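Local coordinates for Glyoxalase/bleomycin resistance protein/dioxygenase (PDB 3KOL) that binds metal ions and probably acts as a glyoxalase- or dioxygenase-type enzyme of the vicinal oxygen chelate superfamily, at residues Arg34-Thr39 and Val136-Pro141. Sequence-based numbering, arbitrary orientation.
Sequences RYFYGT and VYFYDP
The carboxylate of Asp-140 is gripped at both oxygens. Tyr-37 gives its hydroxyl proton to OD2: OH of Tyr-37 lies 2.7 Å from OD2 of Asp-140, on the anti side of that oxygen and 20° out of the carboxylate plane. OD1 accepts the backbone N-H groups of Asp-142 and Phe-144, so the buried acid ties the turn after strand 134-139 to helix 30-40 and is held against rotation. CG of Asp-140 is wedged between its own N and C (chi1 79°), a turn that brings OD2 to the tyrosine. The tyrosine ring stands steeply to the carboxylate plane.

Beside this bond Phe-36 reaches across from the helix, its CG anti to the backbone N (chi1 -176°). One face of its ring carries two CH-pi contacts, from CA of Asp-140 and CD of Pro-141, each carbon 3.9 Å from the ring centroid. CB of Asp-140 lies on the same side of the ring, displaced just beyond its outline, 3.4 Å from CE2 of Phe-36. At the far tip, CZ of Phe-36 meets the edge of the Phe-138 ring, 3.5 Å from its CE1; the rings touch rim to rim. Within the helix, CD2 of Phe-36 lies over the centre of the Tyr-37 ring.

Ile-121 touches both phenylalanines, and Leu-25 of strand 17-27 borders Tyr-37 and Asp-140. The contact thus joins helix 30-40, packed beside strand 17-27 of one four-stranded sheet, to the end of strand 134-139 in the other, consistent with the paired βαβββ units of the vicinal oxygen chelate fold.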
ATOM      1  N   ARG A  34      13.111 -10.418   0.128  1.00 12.52           N
ATOM      2  CA  ARG A  34      14.118  -9.501  -0.411  1.00 13.50           C
ATOM      3  C   ARG A  34      14.426  -9.964  -1.835  1.00 13.25           C
ATOM      4  O   ARG A  34      14.661  -9.155  -2.729  1.00 14.31           O
ATOM      5  CB  ARG A  34      15.421  -9.539   0.401  1.00 14.58           C
ATOM      6  CG  ARG A  34      15.346  -8.931   1.789  1.00 19.29           C
ATOM      7  CD  ARG A  34      16.732  -8.908   2.457  1.00 20.57           C
ATOM      8  NE  ARG A  34      17.674  -8.018   1.771  1.00 24.35           N
ATOM      9  CZ  ARG A  34      18.713  -8.429   1.049  1.00 27.01           C
ATOM     10  NH1 ARG A  34      18.961  -9.727   0.910  1.00 29.73           N
ATOM     11  NH2 ARG A  34      19.515  -7.545   0.470  1.00 26.39           N
ATOM     12  N   TYR A  35      14.427 -11.275  -2.043  1.00 12.56           N
ATOM     13  CA  TYR A  35      14.710 -11.809  -3.371  1.00 14.27           C
ATOM     14  C   TYR A  35      13.599 -11.418  -4.349  1.00 13.54           C
ATOM     15  O   TYR A  35      13.857 -10.973  -5.468  1.00 13.73           O
ATOM     16  CB  TYR A  35      14.824 -13.330  -3.320  1.00 18.16           C
ATOM     17  CG  TYR A  35      15.479 -13.910  -4.553  1.00 21.16           C
ATOM     18  CD1 TYR A  35      16.861 -13.855  -4.722  1.00 22.69           C
ATOM     19  CD2 TYR A  35      14.713 -14.484  -5.568  1.00 24.96           C
ATOM     20  CE1 TYR A  35      17.468 -14.360  -5.873  1.00 25.53           C
ATOM     21  CE2 TYR A  35      15.308 -14.989  -6.724  1.00 26.33           C
ATOM     22  CZ  TYR A  35      16.685 -14.923  -6.868  1.00 26.29           C
ATOM     23  OH  TYR A  35      17.274 -15.424  -8.005  1.00 27.88           O
ATOM     24  N   PHE A  36      12.360 -11.594  -3.909  1.00 12.85           N
ATOM     25  CA  PHE A  36      11.185 -11.275  -4.720  1.00 11.59           C
ATOM     26  C   PHE A  36      11.134  -9.793  -5.102  1.00 11.47           C
ATOM     27  O   PHE A  36      11.135  -9.448  -6.280  1.00 10.46           O
ATOM     28  CB  PHE A  36       9.921 -11.641  -3.933  1.00 10.66           C
ATOM     29  CG  PHE A  36       8.637 -11.442  -4.695  1.00 12.63           C
ATOM     30  CD1 PHE A  36       8.200 -12.394  -5.614  1.00 13.96           C
ATOM     31  CD2 PHE A  36       7.843 -10.323  -4.461  1.00 11.38           C
ATOM     32  CE1 PHE A  36       6.986 -12.235  -6.282  1.00 12.62           C
ATOM     33  CE2 PHE A  36       6.627 -10.151  -5.125  1.00 12.98           C
ATOM     34  CZ  PHE A  36       6.197 -11.108  -6.036  1.00 14.00           C
ATOM     35  N   TYR A  37      11.085  -8.915  -4.102  1.00  9.98           N
ATOM     36  CA  TYR A  37      10.991  -7.480  -4.357  1.00  9.10           C
ATOM     37  C   TYR A  37      12.254  -6.810  -4.881  1.00 10.52           C
ATOM     38  O   TYR A  37      12.182  -5.981  -5.782  1.00 10.04           O
ATOM     39  CB  TYR A  37      10.518  -6.760  -3.087  1.00  9.35           C
ATOM     40  CG  TYR A  37       9.077  -7.074  -2.740  1.00  8.77           C
ATOM     41  CD1 TYR A  37       8.032  -6.569  -3.511  1.00  9.38           C
ATOM     42  CD2 TYR A  37       8.762  -7.907  -1.669  1.00  8.35           C
ATOM     43  CE1 TYR A  37       6.703  -6.886  -3.227  1.00 10.30           C
ATOM     44  CE2 TYR A  37       7.435  -8.239  -1.375  1.00 10.46           C
ATOM     45  CZ  TYR A  37       6.412  -7.722  -2.159  1.00  8.80           C
ATOM     46  OH  TYR A  37       5.103  -8.050  -1.872  1.00  9.42           O
ATOM     47  N   GLY A  38      13.407  -7.167  -4.323  1.00 11.16           N
ATOM     48  CA  GLY A  38      14.646  -6.544  -4.760  1.00 12.11           C
ATOM     49  C   GLY A  38      15.314  -7.162  -5.977  1.00 12.42           C
ATOM     50  O   GLY A  38      15.660  -6.463  -6.933  1.00 15.24           O
ATOM     51  N   THR A  39      15.496  -8.475  -5.960  1.00 12.66           N
ATOM     52  CA  THR A  39      16.169  -9.141  -7.066  1.00 12.45           C
ATOM     53  C   THR A  39      15.320  -9.340  -8.314  1.00 12.64           C
ATOM     54  O   THR A  39      15.715  -8.940  -9.415  1.00 14.04           O
ATOM     55  CB  THR A  39      16.739 -10.493  -6.608  1.00 13.75           C
ATOM     56  OG1 THR A  39      17.648 -10.271  -5.520  1.00 16.15           O
ATOM     57  CG2 THR A  39      17.486 -11.181  -7.751  1.00 15.34           C
ATOM     58  N   VAL A 136      -1.016  -7.486 -14.979  1.00 13.47           N
ATOM     59  CA  VAL A 136      -0.757  -8.873 -14.625  1.00 13.52           C
ATOM     60  C   VAL A 136      -0.685  -8.925 -13.102  1.00 14.98           C
ATOM     61  O   VAL A 136      -0.102  -8.038 -12.470  1.00 15.51           O
ATOM     62  CB  VAL A 136       0.561  -9.377 -15.257  1.00 13.80           C
ATOM     63  CG1 VAL A 136       1.743  -8.592 -14.715  1.00 14.38           C
ATOM     64  CG2 VAL A 136       0.732 -10.869 -14.987  1.00 14.07           C
ATOM     65  N   TYR A 137      -1.300  -9.949 -12.518  1.00 14.40           N
ATOM     66  CA  TYR A 137      -1.346 -10.114 -11.067  1.00 15.76           C
ATOM     67  C   TYR A 137      -0.682 -11.408 -10.626  1.00 15.53           C
ATOM     68  O   TYR A 137      -0.817 -12.443 -11.279  1.00 16.12           O
ATOM     69  CB  TYR A 137      -2.800 -10.131 -10.585  1.00 16.37           C
ATOM     70  CG  TYR A 137      -3.611  -8.937 -11.015  1.00 19.46           C
ATOM     71  CD1 TYR A 137      -3.913  -7.912 -10.118  1.00 18.81           C
ATOM     72  CD2 TYR A 137      -4.082  -8.831 -12.324  1.00 20.33           C
ATOM     73  CE1 TYR A 137      -4.666  -6.812 -10.516  1.00 22.12           C
ATOM     74  CE2 TYR A 137      -4.833  -7.736 -12.731  1.00 21.74           C
ATOM     75  CZ  TYR A 137      -5.124  -6.734 -11.825  1.00 22.03           C
ATOM     76  OH  TYR A 137      -5.888  -5.662 -12.224  1.00 24.55           O
ATOM     77  N   PHE A 138       0.015 -11.344  -9.500  1.00 14.42           N
ATOM     78  CA  PHE A 138       0.707 -12.502  -8.955  1.00 14.51           C
ATOM     79  C   PHE A 138       0.918 -12.292  -7.460  1.00 14.65           C
ATOM     80  O   PHE A 138       0.939 -11.160  -6.982  1.00 15.39           O
ATOM     81  CB  PHE A 138       2.046 -12.692  -9.676  1.00 12.62           C
ATOM     82  CG  PHE A 138       2.866 -11.433  -9.770  1.00 12.86           C
ATOM     83  CD1 PHE A 138       3.879 -11.174  -8.854  1.00 11.94           C
ATOM     84  CD2 PHE A 138       2.608 -10.498 -10.768  1.00 12.06           C
ATOM     85  CE1 PHE A 138       4.626 -10.002  -8.928  1.00 13.14           C
ATOM     86  CE2 PHE A 138       3.346  -9.317 -10.851  1.00 12.43           C
ATOM     87  CZ  PHE A 138       4.359  -9.071  -9.927  1.00 13.46           C
ATOM     88  N   TYR A 139       1.062 -13.388  -6.725  1.00 15.14           N
ATOM     89  CA  TYR A 139       1.259 -13.331  -5.279  1.00 16.39           C
ATOM     90  C   TYR A 139       2.733 -13.305  -4.892  1.00 16.04           C
ATOM     91  O   TYR A 139       3.573 -13.892  -5.582  1.00 14.82           O
ATOM     92  CB  TYR A 139       0.601 -14.545  -4.622  1.00 17.87           C
ATOM     93  CG  TYR A 139      -0.890 -14.616  -4.832  1.00 19.40           C
ATOM     94  CD1 TYR A 139      -1.735 -13.674  -4.249  1.00 21.62           C
ATOM     95  CD2 TYR A 139      -1.462 -15.617  -5.622  1.00 20.91           C
ATOM     96  CE1 TYR A 139      -3.108 -13.722  -4.444  1.00 21.35           C
ATOM     97  CE2 TYR A 139      -2.840 -15.673  -5.823  1.00 20.09           C
ATOM     98  CZ  TYR A 139      -3.654 -14.720  -5.229  1.00 22.00           C
ATOM     99  OH  TYR A 139      -5.015 -14.747  -5.414  1.00 21.72           O
ATOM    100  N   ASP A 140       3.042 -12.622  -3.788  1.00 14.48           N
ATOM    101  CA  ASP A 140       4.414 -12.560  -3.293  1.00 15.01           C
ATOM    102  C   ASP A 140       4.594 -13.793  -2.405  1.00 14.95           C
ATOM    103  O   ASP A 140       3.642 -14.553  -2.217  1.00 14.40           O
ATOM    104  CB  ASP A 140       4.675 -11.235  -2.540  1.00 14.97           C
ATOM    105  CG  ASP A 140       4.129 -11.213  -1.111  1.00 15.69           C
ATOM    106  OD1 ASP A 140       3.421 -12.148  -0.676  1.00 16.51           O
ATOM    107  OD2 ASP A 140       4.419 -10.221  -0.409  1.00 16.81           O
ATOM    108  N   PRO A 141       5.806 -14.022  -1.862  1.00 16.77           N
ATOM    109  CA  PRO A 141       6.066 -15.189  -1.008  1.00 16.67           C
ATOM    110  C   PRO A 141       5.087 -15.472   0.131  1.00 18.81           C
ATOM    111  O   PRO A 141       4.936 -16.625   0.544  1.00 19.45           O
ATOM    112  CB  PRO A 141       7.481 -14.928  -0.492  1.00 17.55           C
ATOM    113  CG  PRO A 141       8.116 -14.214  -1.641  1.00 18.91           C
ATOM    114  CD  PRO A 141       7.035 -13.227  -2.034  1.00 17.31           C
TER